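Amidohydrolase (Staphylococcus aureus, PDB 3NUR) is a putative TIM-barrel amidohydrolase that probably hydrolyses carbon–nitrogen bonds of a still undefined substrate at a metal centre, occupied here by a calcium ion. Local coordinates at residues R78-L92 and L118-F132. Residues are numbered along the deposited sequence; the frame is centred on the assembly and turned at random.
Sequences RIQFMNNQDVQIQVL and LANYIAQYPNRFVGF
Asn83 OD1 is gripped end-on by both terminal nitrogens of Arg128, NH1 and NH2 each lying 2.9 Å from it, with the amide and guanidinium nearly coplanar. NH2 also donates to Val87 O at 2.8 Å, and NE to Gln88 O, straighter at 162°. Turns at chi2 and chi3 (-61° and -55°) fold the arginine back, and its four bonds tie the C-terminal part of helix 78-84 to the carbonyls of Val87 and Gln88, where the chain turns a corner. Ile79 CD1 covers one guanidinium face. Beyond this hub strands 89-92 and 129-131 run parallel, Gln90 N and Leu92 N donating to Arg128 O and Val130 O, while Val130 N and Phe132 N return bonds to Gln90 O and Leu92 O. These are neighbouring barrel strands, joined through helix 104-124 as a beta-alpha-beta unit of the TIM barrel. On the face carrying Gln90 and Leu92, the Phe129 ring has Tyr121 CE2 over one face; the selenium of selenomethionine Met82 (SE) approaches Phe129 CE1 obliquely at 3.6 Å, a Met-aromatic contact. Leu92 CD1 wedges between Phe129 CD1 (3.5 Å) and Leu118 CD1 (3.7 Å). On the other face, Val91 CG1 sits almost centrally over the Phe132 ring, 3.4 Å from its centroid, a CH-pi contact. A water links Arg78 NE to Tyr121 OH, which also bonds His75, while Arg78 NH2 reaches the backbone oxygen of the calcium ligand His30.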
ATOM      1  N   ARG A  78     -19.063   6.277   3.458  1.00 11.06           N
ATOM      2  CA  ARG A  78     -17.661   6.703   3.290  1.00 10.69           C
ATOM      3  C   ARG A  78     -17.473   8.175   3.733  1.00 14.15           C
ATOM      4  O   ARG A  78     -16.575   8.489   4.524  1.00 12.43           O
ATOM      5  CB  ARG A  78     -17.237   6.487   1.833  1.00 10.42           C
ATOM      6  CG  ARG A  78     -15.736   6.654   1.583  1.00 11.86           C
ATOM      7  CD  ARG A  78     -15.355   6.306   0.148  1.00 13.38           C
ATOM      8  NE  ARG A  78     -15.644   4.899  -0.173  1.00 13.60           N
ATOM      9  CZ  ARG A  78     -14.798   3.880  -0.015  1.00 27.00           C
ATOM     10  NH1 ARG A  78     -13.586   4.081   0.511  1.00 10.60           N
ATOM     11  NH2 ARG A  78     -15.165   2.648  -0.351  1.00 13.19           N
ATOM     12  N   ILE A  79     -18.348   9.069   3.243  1.00 10.78           N
ATOM     13  CA  ILE A  79     -18.282  10.502   3.576  1.00 10.83           C
ATOM     14  C   ILE A  79     -18.532  10.762   5.046  1.00 14.05           C
ATOM     15  O   ILE A  79     -17.890  11.648   5.620  1.00 13.17           O
ATOM     16  CB  ILE A  79     -19.243  11.334   2.671  1.00 13.42           C
ATOM     17  CG1 ILE A  79     -18.703  11.437   1.230  1.00 13.93           C
ATOM     18  CG2 ILE A  79     -19.546  12.732   3.262  1.00 15.86           C
ATOM     19  CD1 ILE A  79     -17.283  12.170   1.005  1.00 18.46           C
ATOM     20  N   GLN A  80     -19.482  10.017   5.653  1.00 11.52           N
ATOM     21  CA  GLN A  80     -19.793  10.144   7.084  1.00 10.99           C
ATOM     22  C   GLN A  80     -18.519   9.855   7.885  1.00 14.85           C
ATOM     23  O   GLN A  80     -18.158  10.651   8.766  1.00 14.22           O
ATOM     24  CB  GLN A  80     -20.897   9.151   7.497  1.00 11.82           C
ATOM     25  CG  GLN A  80     -21.285   9.291   8.970  1.00 18.67           C
ATOM     26  CD  GLN A  80     -22.386   8.349   9.361  1.00 46.61           C
ATOM     27  OE1 GLN A  80     -22.164   7.389  10.102  1.00 43.10           O
ATOM     28  NE2 GLN A  80     -23.605   8.609   8.883  1.00 42.46           N
ATOM     29  N   PHE A  81     -17.814   8.746   7.537  1.00  9.80           N
ATOM     30  CA  PHE A  81     -16.593   8.371   8.233  1.00  9.24           C
ATOM     31  C   PHE A  81     -15.529   9.452   8.079  1.00 11.55           C
ATOM     32  O   PHE A  81     -14.956   9.880   9.073  1.00 11.98           O
ATOM     33  CB  PHE A  81     -16.060   6.996   7.761  1.00 10.46           C
ATOM     34  CG  PHE A  81     -14.693   6.658   8.339  1.00 10.61           C
ATOM     35  CD1 PHE A  81     -14.576   6.088   9.604  1.00 13.99           C
ATOM     36  CD2 PHE A  81     -13.529   6.942   7.629  1.00 13.23           C
ATOM     37  CE1 PHE A  81     -13.314   5.807  10.150  1.00 14.98           C
ATOM     38  CE2 PHE A  81     -12.271   6.660   8.173  1.00 15.93           C
ATOM     39  CZ  PHE A  81     -12.174   6.093   9.429  1.00 14.34           C
HETATM   40  N   MSE A  82     -15.268   9.902   6.841  1.00  9.85           N
HETATM   41  CA  MSE A  82     -14.247  10.909   6.577  1.00  8.28           C
HETATM   42  C   MSE A  82     -14.521  12.219   7.310  1.00 14.80           C
HETATM   43  O   MSE A  82     -13.615  12.741   7.972  1.00 13.36           O
HETATM   44  CB  MSE A  82     -14.126  11.163   5.084  1.00  9.03           C
HETATM   45  CG  MSE A  82     -13.592   9.946   4.328  1.00 12.35           C
HETATM   46 SE   MSE A  82     -13.913  10.147   2.436  0.70 17.52          SE
HETATM   47  CE  MSE A  82     -12.767  11.671   2.058  1.00 13.35           C
ATOM     48  N   ASN A  83     -15.787  12.723   7.235  1.00 13.23           N
ATOM     49  CA  ASN A  83     -16.156  13.972   7.899  1.00 13.61           C
ATOM     50  C   ASN A  83     -16.027  13.905   9.401  1.00 15.89           C
ATOM     51  O   ASN A  83     -15.482  14.827   9.996  1.00 15.78           O
ATOM     52  CB  ASN A  83     -17.558  14.423   7.497  1.00 12.49           C
ATOM     53  CG  ASN A  83     -17.639  14.938   6.072  1.00 19.67           C
ATOM     54  OD1 ASN A  83     -16.664  14.941   5.304  1.00 13.93           O
ATOM     55  ND2 ASN A  83     -18.821  15.337   5.659  1.00 13.95           N
ATOM     56  N   ASN A  84     -16.464  12.800  10.009  1.00 11.98           N
ATOM     57  CA  ASN A  84     -16.376  12.616  11.460  1.00 11.96           C
ATOM     58  C   ASN A  84     -14.944  12.448  11.954  1.00 15.91           C
ATOM     59  O   ASN A  84     -14.663  12.725  13.124  1.00 14.85           O
ATOM     60  CB  ASN A  84     -17.205  11.410  11.892  1.00 16.21           C
ATOM     61  CG  ASN A  84     -18.700  11.585  11.711  1.00 36.69           C
ATOM     62  OD1 ASN A  84     -19.208  12.663  11.375  1.00 33.64           O
ATOM     63  ND2 ASN A  84     -19.435  10.509  11.890  1.00 31.43           N
ATOM     64  N   GLN A  85     -14.055  11.933  11.083  1.00 11.63           N
ATOM     65  CA  GLN A  85     -12.646  11.692  11.452  1.00 11.14           C
ATOM     66  C   GLN A  85     -11.657  12.720  10.915  1.00 15.66           C
ATOM     67  O   GLN A  85     -10.437  12.484  10.953  1.00 14.83           O
ATOM     68  CB  GLN A  85     -12.226  10.256  11.083  1.00 11.94           C
ATOM     69  CG  GLN A  85     -13.045   9.159  11.790  1.00 10.76           C
ATOM     70  CD  GLN A  85     -12.994   9.186  13.310  1.00 21.06           C
ATOM     71  OE1 GLN A  85     -11.985   9.545  13.930  1.00 18.34           O
ATOM     72  NE2 GLN A  85     -14.081   8.758  13.950  1.00 18.49           N
ATOM     73  N   ASP A  86     -12.167  13.854  10.406  1.00 12.95           N
ATOM     74  CA  ASP A  86     -11.361  14.962   9.884  1.00 13.32           C
ATOM     75  C   ASP A  86     -10.456  14.560   8.707  1.00 13.82           C
ATOM     76  O   ASP A  86      -9.326  15.042   8.588  1.00 14.57           O
ATOM     77  CB  ASP A  86     -10.565  15.673  11.018  1.00 16.64           C
ATOM     78  CG  ASP A  86     -11.421  16.428  12.032  1.00 31.71           C
ATOM     79  OD1 ASP A  86     -12.572  16.797  11.690  1.00 31.44           O
ATOM     80  OD2 ASP A  86     -10.936  16.660  13.159  1.00 40.27           O
ATOM     81  N   VAL A  87     -10.944  13.649   7.868  1.00  9.54           N
ATOM     82  CA  VAL A  87     -10.218  13.210   6.679  1.00  8.02           C
ATOM     83  C   VAL A  87     -10.704  14.061   5.510  1.00 11.64           C
ATOM     84  O   VAL A  87     -11.872  13.952   5.125  1.00 12.01           O
ATOM     85  CB  VAL A  87     -10.437  11.704   6.386  1.00 11.43           C
ATOM     86  CG1 VAL A  87      -9.689  11.291   5.118  1.00 10.48           C
ATOM     87  CG2 VAL A  87     -10.009  10.834   7.583  1.00 11.05           C
ATOM     88  N   GLN A  88      -9.792  14.817   4.883  1.00  9.88           N
ATOM     89  CA  GLN A  88     -10.105  15.646   3.716  1.00 10.57           C
ATOM     90  C   GLN A  88     -10.071  14.760   2.479  1.00 14.06           C
ATOM     91  O   GLN A  88     -10.948  14.871   1.629  1.00 13.56           O
ATOM     92  CB  GLN A  88      -9.077  16.786   3.575  1.00 11.72           C
ATOM     93  CG  GLN A  88      -9.292  17.728   2.366  1.00 18.49           C
ATOM     94  CD  GLN A  88     -10.611  18.467   2.408  1.00 37.51           C
ATOM     95  OE1 GLN A  88     -11.340  18.531   1.413  1.00 37.82           O
ATOM     96  NE2 GLN A  88     -10.965  19.009   3.566  1.00 32.20           N
ATOM     97  N   ILE A  89      -9.023  13.907   2.351  1.00 10.53           N
ATOM     98  CA  ILE A  89      -8.876  13.059   1.171  1.00 10.11           C
ATOM     99  C   ILE A  89      -8.638  11.606   1.508  1.00 14.60           C
ATOM    100  O   ILE A  89      -7.792  11.294   2.359  1.00 13.85           O
ATOM    101  CB  ILE A  89      -7.702  13.592   0.283  1.00 13.43           C
ATOM    102  CG1 ILE A  89      -7.964  15.025  -0.242  1.00 13.94           C
ATOM    103  CG2 ILE A  89      -7.306  12.615  -0.843  1.00 14.69           C
ATOM    104  CD1 ILE A  89      -6.769  15.676  -0.861  1.00 18.41           C
ATOM    105  N   GLN A  90      -9.319  10.707   0.759  1.00 10.88           N
ATOM    106  CA  GLN A  90      -8.999   9.300   0.790  1.00  9.66           C
ATOM    107  C   GLN A  90      -8.320   9.018  -0.557  1.00 11.33           C
ATOM    108  O   GLN A  90      -8.831   9.431  -1.611  1.00 10.17           O
ATOM    109  CB  GLN A  90     -10.238   8.399   0.933  1.00 10.47           C
ATOM    110  CG  GLN A  90     -10.690   8.233   2.365  1.00 15.00           C
ATOM    111  CD  GLN A  90     -11.745   7.151   2.529  1.00 19.37           C
ATOM    112  OE1 GLN A  90     -12.098   6.745   3.653  1.00 16.33           O
ATOM    113  NE2 GLN A  90     -12.232   6.608   1.428  1.00  9.56           N
ATOM    114  N   VAL A  91      -7.194   8.318  -0.513  1.00  8.28           N
ATOM    115  CA  VAL A  91      -6.482   7.843  -1.713  1.00  8.97           C
ATOM    116  C   VAL A  91      -7.073   6.440  -1.900  1.00 12.87           C
ATOM    117  O   VAL A  91      -6.921   5.569  -1.024  1.00 12.28           O
ATOM    118  CB  VAL A  91      -4.935   7.840  -1.575  1.00 13.33           C
ATOM    119  CG1 VAL A  91      -4.292   7.382  -2.873  1.00 13.91           C
ATOM    120  CG2 VAL A  91      -4.398   9.217  -1.178  1.00 11.85           C
ATOM    121  N   LEU A  92      -7.855   6.252  -2.979  1.00  8.93           N
ATOM    122  CA  LEU A  92      -8.621   5.024  -3.162  1.00  9.21           C
ATOM    123  C   LEU A  92      -7.908   3.932  -3.979  1.00 12.09           C
ATOM    124  O   LEU A  92      -7.320   4.222  -5.024  1.00 12.70           O
ATOM    125  CB  LEU A  92     -10.006   5.347  -3.787  1.00  8.72           C
ATOM    126  CG  LEU A  92     -10.993   6.184  -2.950  1.00 12.36           C
ATOM    127  CD1 LEU A  92     -12.288   6.463  -3.735  1.00 11.57           C
ATOM    128  CD2 LEU A  92     -11.352   5.484  -1.673  1.00 13.82           C
ATOM    129  N   LEU A 118     -13.595   3.930 -11.074  1.00 11.15           N
ATOM    130  CA  LEU A 118     -13.015   4.740 -10.008  1.00  9.89           C
ATOM    131  C   LEU A 118     -12.862   6.186 -10.463  1.00 13.58           C
ATOM    132  O   LEU A 118     -13.260   7.091  -9.731  1.00 12.55           O
ATOM    133  CB  LEU A 118     -11.645   4.188  -9.542  1.00 10.15           C
ATOM    134  CG  LEU A 118     -10.990   4.985  -8.371  1.00 14.05           C
ATOM    135  CD1 LEU A 118     -11.904   4.994  -7.115  1.00 14.07           C
ATOM    136  CD2 LEU A 118      -9.581   4.440  -8.038  1.00 11.44           C
ATOM    137  N   ALA A 119     -12.298   6.403 -11.672  1.00 12.90           N
ATOM    138  CA  ALA A 119     -12.123   7.742 -12.252  1.00 12.98           C
ATOM    139  C   ALA A 119     -13.470   8.494 -12.386  1.00 16.14           C
ATOM    140  O   ALA A 119     -13.506   9.691 -12.108  1.00 14.66           O
ATOM    141  CB  ALA A 119     -11.439   7.648 -13.607  1.00 13.25           C
ATOM    142  N   ASN A 120     -14.560   7.791 -12.794  1.00 15.05           N
ATOM    143  CA  ASN A 120     -15.909   8.372 -12.896  1.00 15.81           C
ATOM    144  C   ASN A 120     -16.416   8.825 -11.517  1.00 18.74           C
ATOM    145  O   ASN A 120     -17.052   9.871 -11.400  1.00 18.83           O
ATOM    146  CB  ASN A 120     -16.905   7.374 -13.514  1.00 19.36           C
ATOM    147  CG  ASN A 120     -16.802   7.255 -15.012  1.00 41.24           C
ATOM    148  OD1 ASN A 120     -17.255   6.269 -15.606  1.00 34.25           O
ATOM    149  ND2 ASN A 120     -16.199   8.252 -15.660  1.00 30.97           N
ATOM    150  N   TYR A 121     -16.108   8.045 -10.474  1.00 14.69           N
ATOM    151  CA  TYR A 121     -16.505   8.363  -9.106  1.00 14.19           C
ATOM    152  C   TYR A 121     -15.745   9.583  -8.583  1.00 16.71           C
ATOM    153  O   TYR A 121     -16.354  10.480  -7.993  1.00 17.68           O
ATOM    154  CB  TYR A 121     -16.294   7.144  -8.188  1.00 15.26           C
ATOM    155  CG  TYR A 121     -16.579   7.405  -6.725  1.00 14.66           C
ATOM    156  CD1 TYR A 121     -17.887   7.476  -6.250  1.00 16.42           C
ATOM    157  CD2 TYR A 121     -15.541   7.585  -5.812  1.00 14.43           C
ATOM    158  CE1 TYR A 121     -18.154   7.681  -4.896  1.00 16.58           C
ATOM    159  CE2 TYR A 121     -15.795   7.803  -4.457  1.00 14.17           C
ATOM    160  CZ  TYR A 121     -17.101   7.817  -3.998  1.00 17.88           C
ATOM    161  OH  TYR A 121     -17.357   8.011  -2.660  1.00 13.89           O
ATOM    162  N   ILE A 122     -14.425   9.621  -8.792  1.00 13.05           N
ATOM    163  CA  ILE A 122     -13.585  10.735  -8.311  1.00 12.81           C
ATOM    164  C   ILE A 122     -13.991  12.034  -9.008  1.00 17.09           C
ATOM    165  O   ILE A 122     -14.016  13.091  -8.367  1.00 16.15           O
ATOM    166  CB  ILE A 122     -12.077  10.402  -8.477  1.00 15.42           C
ATOM    167  CG1 ILE A 122     -11.709   9.178  -7.568  1.00 16.00           C
ATOM    168  CG2 ILE A 122     -11.186  11.627  -8.152  1.00 14.58           C
ATOM    169  CD1 ILE A 122     -10.359   8.602  -7.833  1.00 18.54           C
ATOM    170  N   ALA A 123     -14.345  11.953 -10.308  1.00 15.03           N
ATOM    171  CA  ALA A 123     -14.768  13.139 -11.092  1.00 14.65           C
ATOM    172  C   ALA A 123     -16.000  13.829 -10.451  1.00 19.35           C
ATOM    173  O   ALA A 123     -16.134  15.050 -10.573  1.00 17.95           O
ATOM    174  CB  ALA A 123     -15.078  12.737 -12.535  1.00 15.03           C
ATOM    175  N   GLN A 124     -16.874  13.046  -9.764  1.00 16.76           N
ATOM    176  CA  GLN A 124     -18.055  13.554  -9.059  1.00 17.53           C
ATOM    177  C   GLN A 124     -17.688  14.245  -7.737  1.00 21.26           C
ATOM    178  O   GLN A 124     -18.337  15.221  -7.368  1.00 20.80           O
ATOM    179  CB  GLN A 124     -19.108  12.455  -8.825  1.00 19.46           C
ATOM    180  CG  GLN A 124     -19.773  11.912 -10.094  1.00 39.70           C
ATOM    181  CD  GLN A 124     -20.706  10.766  -9.779  1.00 68.41           C
ATOM    182  OE1 GLN A 124     -21.760  10.939  -9.152  1.00 66.36           O
ATOM    183  NE2 GLN A 124     -20.341   9.563 -10.205  1.00 62.29           N
ATOM    184  N   TYR A 125     -16.635  13.762  -7.032  1.00 17.24           N
ATOM    185  CA  TYR A 125     -16.176  14.349  -5.755  1.00 16.65           C
ATOM    186  C   TYR A 125     -14.639  14.606  -5.829  1.00 18.23           C
ATOM    187  O   TYR A 125     -13.889  13.955  -5.100  1.00 16.51           O
ATOM    188  CB  TYR A 125     -16.566  13.404  -4.593  1.00 18.66           C
ATOM    189  CG  TYR A 125     -17.986  12.885  -4.700  1.00 20.73           C
ATOM    190  CD1 TYR A 125     -19.068  13.669  -4.303  1.00 22.50           C
ATOM    191  CD2 TYR A 125     -18.253  11.635  -5.257  1.00 22.00           C
ATOM    192  CE1 TYR A 125     -20.379  13.220  -4.448  1.00 22.15           C
ATOM    193  CE2 TYR A 125     -19.562  11.171  -5.400  1.00 22.93           C
ATOM    194  CZ  TYR A 125     -20.621  11.965  -4.989  1.00 31.72           C
ATOM    195  OH  TYR A 125     -21.914  11.504  -5.100  1.00 33.32           O
ATOM    196  N   PRO A 126     -14.152  15.507  -6.743  1.00 14.63           N
ATOM    197  CA  PRO A 126     -12.692  15.660  -6.952  1.00 14.90           C
ATOM    198  C   PRO A 126     -11.903  16.238  -5.800  1.00 18.57           C
ATOM    199  O   PRO A 126     -10.680  16.133  -5.796  1.00 18.52           O
ATOM    200  CB  PRO A 126     -12.612  16.597  -8.171  1.00 16.43           C
ATOM    201  CG  PRO A 126     -13.863  17.402  -8.088  1.00 20.32           C
ATOM    202  CD  PRO A 126     -14.893  16.369  -7.692  1.00 15.99           C
ATOM    203  N   ASN A 127     -12.585  16.907  -4.871  1.00 15.64           N
ATOM    204  CA  ASN A 127     -11.906  17.509  -3.728  1.00 15.43           C
ATOM    205  C   ASN A 127     -11.711  16.521  -2.578  1.00 17.76           C
ATOM    206  O   ASN A 127     -10.936  16.809  -1.670  1.00 17.50           O
ATOM    207  CB  ASN A 127     -12.671  18.741  -3.241  1.00 17.88           C
ATOM    208  CG  ASN A 127     -12.753  19.831  -4.283  1.00 45.76           C
ATOM    209  OD1 ASN A 127     -13.830  20.152  -4.790  1.00 46.92           O
ATOM    210  ND2 ASN A 127     -11.612  20.390  -4.667  1.00 38.78           N
ATOM    211  N   ARG A 128     -12.369  15.353  -2.628  1.00 14.35           N
ATOM    212  CA  ARG A 128     -12.299  14.402  -1.510  1.00 13.08           C
ATOM    213  C   ARG A 128     -11.564  13.114  -1.801  1.00 13.48           C
ATOM    214  O   ARG A 128     -11.320  12.330  -0.882  1.00 11.52           O
ATOM    215  CB  ARG A 128     -13.720  14.069  -0.995  1.00 12.98           C
ATOM    216  CG  ARG A 128     -14.611  15.273  -0.645  1.00 14.68           C
ATOM    217  CD  ARG A 128     -14.063  16.186   0.473  1.00 15.25           C
ATOM    218  NE  ARG A 128     -13.760  15.478   1.729  1.00 12.41           N
ATOM    219  CZ  ARG A 128     -14.649  15.206   2.681  1.00 15.71           C
ATOM    220  NH1 ARG A 128     -15.924  15.573   2.539  1.00 12.40           N
ATOM    221  NH2 ARG A 128     -14.272  14.574   3.787  1.00 12.49           N
ATOM    222  N   PHE A 129     -11.269  12.864  -3.073  1.00 10.43           N
ATOM    223  CA  PHE A 129     -10.641  11.610  -3.476  1.00  9.50           C
ATOM    224  C   PHE A 129      -9.541  11.775  -4.487  1.00 12.72           C
ATOM    225  O   PHE A 129      -9.569  12.679  -5.328  1.00 12.83           O
ATOM    226  CB  PHE A 129     -11.698  10.629  -4.011  1.00  9.77           C
ATOM    227  CG  PHE A 129     -12.810  10.325  -3.039  1.00 10.67           C
ATOM    228  CD1 PHE A 129     -12.591   9.494  -1.938  1.00 12.03           C
ATOM    229  CD2 PHE A 129     -14.066  10.900  -3.194  1.00 12.96           C
ATOM    230  CE1 PHE A 129     -13.613   9.239  -1.026  1.00 12.85           C
ATOM    231  CE2 PHE A 129     -15.094  10.629  -2.289  1.00 15.99           C
ATOM    232  CZ  PHE A 129     -14.866   9.790  -1.216  1.00 14.85           C
ATOM    233  N   VAL A 130      -8.566  10.885  -4.391  1.00  9.81           N
ATOM    234  CA  VAL A 130      -7.441  10.760  -5.311  1.00  9.95           C
ATOM    235  C   VAL A 130      -7.394   9.244  -5.637  1.00 12.79           C
ATOM    236  O   VAL A 130      -7.681   8.413  -4.764  1.00 13.07           O
ATOM    237  CB  VAL A 130      -6.130  11.300  -4.681  1.00 14.66           C
ATOM    238  CG1 VAL A 130      -4.906  10.861  -5.469  1.00 14.97           C
ATOM    239  CG2 VAL A 130      -6.165  12.828  -4.588  1.00 14.87           C
ATOM    240  N   GLY A 131      -7.060   8.895  -6.875  1.00  8.76           N
ATOM    241  CA  GLY A 131      -7.036   7.478  -7.224  1.00  8.52           C
ATOM    242  C   GLY A 131      -5.666   6.852  -7.328  1.00 11.37           C
ATOM    243  O   GLY A 131      -4.704   7.494  -7.763  1.00 10.37           O
ATOM    244  N   PHE A 132      -5.589   5.577  -6.920  1.00  8.46           N
ATOM    245  CA  PHE A 132      -4.417   4.733  -7.091  1.00  8.42           C
ATOM    246  C   PHE A 132      -4.836   3.661  -8.089  1.00 12.15           C
ATOM    247  O   PHE A 132      -5.965   3.139  -8.013  1.00 10.60           O
ATOM    248  CB  PHE A 132      -3.936   4.110  -5.750  1.00  9.93           C
ATOM    249  CG  PHE A 132      -2.831   4.864  -5.013  1.00 12.47           C
ATOM    250  CD1 PHE A 132      -2.330   6.064  -5.507  1.00 15.10           C
ATOM    251  CD2 PHE A 132      -2.342   4.400  -3.796  1.00 16.48           C
ATOM    252  CE1 PHE A 132      -1.309   6.758  -4.829  1.00 17.04           C
ATOM    253  CE2 PHE A 132      -1.335   5.102  -3.109  1.00 18.89           C
ATOM    254  CZ  PHE A 132      -0.810   6.261  -3.645  1.00 16.95           C
TER
HETATM  255  O   HOH W   1     -17.908   5.343  -2.034  1.00 15.54           O